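Local coordinates for designed protein 5L6HC3_1 (Synthetic construct, PDB 5IZS) that is a computationally designed helical hairpin that assembles into a homotrimer, with specificity designed to come from modular hydrogen-bond networks, at residues C[77-80]-C[81-85]. Sequence-based numbering, arbitrary orientation.
Sequences SRYI and ADESR
The amide of Ala81 turns back on two carbonyl oxygens of the preceding turn, Arg78 O and, weakly, Ser77 O, a compact example of how a helix slackens at its C-terminal end. Its N lies 3.0 Å from Arg78 O, an i to i+3 bond. The regular i to i+4 bond survives weakly, with Ala81 N 3.3 Å from Ser77 O. The methyl group, CB of Ala81, lies 3.1 Å from Arg78 O, a close fit at the end of the helix.

The inward face is the packed one. Ser77 is buried and bonds through OG to Ala73 O and to Gln11 of the second subunit, a polar link across the trimer interface, while Ile80 leans on Ala6 and Leu10 of helix 6-41. Residues 77-85 form the C-terminal end of helix 45-82, the second arm of a two-helix hairpin in a de novo trimeric bundle.

Beyond Asp82 the chain turns extended, and Ser84 OG reaches back to Asp82 O at 2.6 Å. On the solvent side, Tyr79 and Glu83 run alongside each other one turn apart. CG of each stands anti to its own backbone N, which sends both side chains off in the same direction. A bend at chi2 (85°) then turns the Glu83 carboxylate, its plane nearly perpendicular to the Tyr79 ring. Tyr79 OH and Glu83 OE2 remain 4.0 Å apart, too far for a hydrogen bond.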
loop_
_atom_site.group_PDB
_atom_site.type_symbol
_atom_site.label_atom_id
_atom_site.label_comp_id
_atom_site.label_asym_id
_atom_site.label_seq_id
_atom_site.Cartn_x
_atom_site.Cartn_y
_atom_site.Cartn_z
ATOM N N SER C 77 -9.321 16.445 11.528
ATOM C CA SER C 77 -8.609 16.321 12.796
ATOM C C SER C 77 -8.410 17.677 13.460
ATOM O O SER C 77 -8.601 17.818 14.667
ATOM C CB SER C 77 -7.258 15.643 12.590
ATOM O OG SER C 77 -7.422 14.275 12.260
ATOM N N ARG C 78 -8.009 18.666 12.664
ATOM C CA ARG C 78 -7.872 20.035 13.149
ATOM C C ARG C 78 -9.168 20.516 13.784
ATOM O O ARG C 78 -9.167 21.097 14.865
ATOM C CB ARG C 78 -7.504 20.991 12.019
ATOM C CG ARG C 78 -6.137 20.833 11.388
ATOM C CD ARG C 78 -5.915 21.969 10.385
ATOM N NE ARG C 78 -7.147 22.309 9.665
ATOM C CZ ARG C 78 -7.878 23.400 9.887
ATOM N NH1 ARG C 78 -7.505 24.277 10.812
ATOM N NH2 ARG C 78 -8.985 23.614 9.186
ATOM N N TYR C 79 -10.270 20.283 13.081
ATOM C CA TYR C 79 -11.593 20.698 13.530
ATOM C C TYR C 79 -11.938 20.140 14.907
ATOM O O TYR C 79 -12.575 20.803 15.728
ATOM C CB TYR C 79 -12.642 20.258 12.513
ATOM C CG TYR C 79 -14.056 20.377 13.012
ATOM C CD1 TYR C 79 -14.652 21.621 13.160
ATOM C CD2 TYR C 79 -14.800 19.249 13.333
ATOM C CE1 TYR C 79 -15.951 21.741 13.618
ATOM C CE2 TYR C 79 -16.103 19.359 13.790
ATOM C CZ TYR C 79 -16.674 20.609 13.930
ATOM O OH TYR C 79 -17.968 20.727 14.385
ATOM N N ILE C 80 -11.503 18.909 15.144
ATOM C CA ILE C 80 -11.791 18.190 16.376
ATOM C C ILE C 80 -10.980 18.752 17.552
ATOM O O ILE C 80 -11.335 18.555 18.708
ATOM C CB ILE C 80 -11.520 16.671 16.180
ATOM C CG1 ILE C 80 -12.524 16.090 15.183
ATOM C CG2 ILE C 80 -11.619 15.893 17.481
ATOM C CD1 ILE C 80 -12.226 14.668 14.770
ATOM N N ALA C 81 -9.916 19.488 17.246
ATOM C CA ALA C 81 -9.008 20.021 18.267
ATOM C C ALA C 81 -9.683 20.943 19.288
ATOM O O ALA C 81 -9.490 20.784 20.497
ATOM C CB ALA C 81 -7.854 20.756 17.601
ATOM N N ASP C 82 -10.458 21.909 18.805
ATOM C CA ASP C 82 -11.104 22.868 19.695
ATOM C C ASP C 82 -12.309 22.201 20.351
ATOM O O ASP C 82 -12.518 22.309 21.541
ATOM C CB ASP C 82 -11.494 24.135 18.922
ATOM C CG ASP C 82 -11.817 25.313 19.832
ATOM O OD1 ASP C 82 -12.213 25.092 20.996
ATOM O OD2 ASP C 82 -11.678 26.469 19.376
ATOM N N GLU C 83 -13.092 21.505 19.551
ATOM C CA GLU C 83 -14.140 20.632 20.029
ATOM C C GLU C 83 -13.617 19.695 21.108
ATOM O O GLU C 83 -12.701 18.930 20.850
ATOM C CB GLU C 83 -14.674 19.841 18.835
ATOM C CG GLU C 83 -15.721 18.700 19.167
ATOM C CD GLU C 83 -17.151 19.223 19.264
ATOM O OE1 GLU C 83 -17.667 19.415 20.410
ATOM O OE2 GLU C 83 -17.674 19.492 18.155
ATOM N N SER C 84 -14.155 19.762 22.320
ATOM C CA SER C 84 -13.621 18.921 23.382
ATOM C C SER C 84 -14.633 18.586 24.470
ATOM O O SER C 84 -15.619 19.296 24.678
ATOM C CB SER C 84 -12.396 19.586 24.018
ATOM O OG SER C 84 -11.654 20.348 23.073
ATOM N N ARG C 85 -14.360 17.481 25.154
ATOM C CA ARG C 85 -15.144 17.030 26.289
ATOM C C ARG C 85 -14.957 17.976 27.466
ATOM O O ARG C 85 -15.852 18.751 27.799
ATOM C CB ARG C 85 -14.733 15.609 26.673
ATOM C CG ARG C 85 -15.723 14.857 27.534
ATOM C CD ARG C 85 -15.311 13.398 27.615
ATOM N NE ARG C 85 -13.864 13.268 27.762
ATOM C CZ ARG C 85 -13.249 12.956 28.898
ATOM N NH1 ARG C 85 -13.954 12.721 29.997
ATOM N NH2 ARG C 85 -11.925 12.869 28.932
#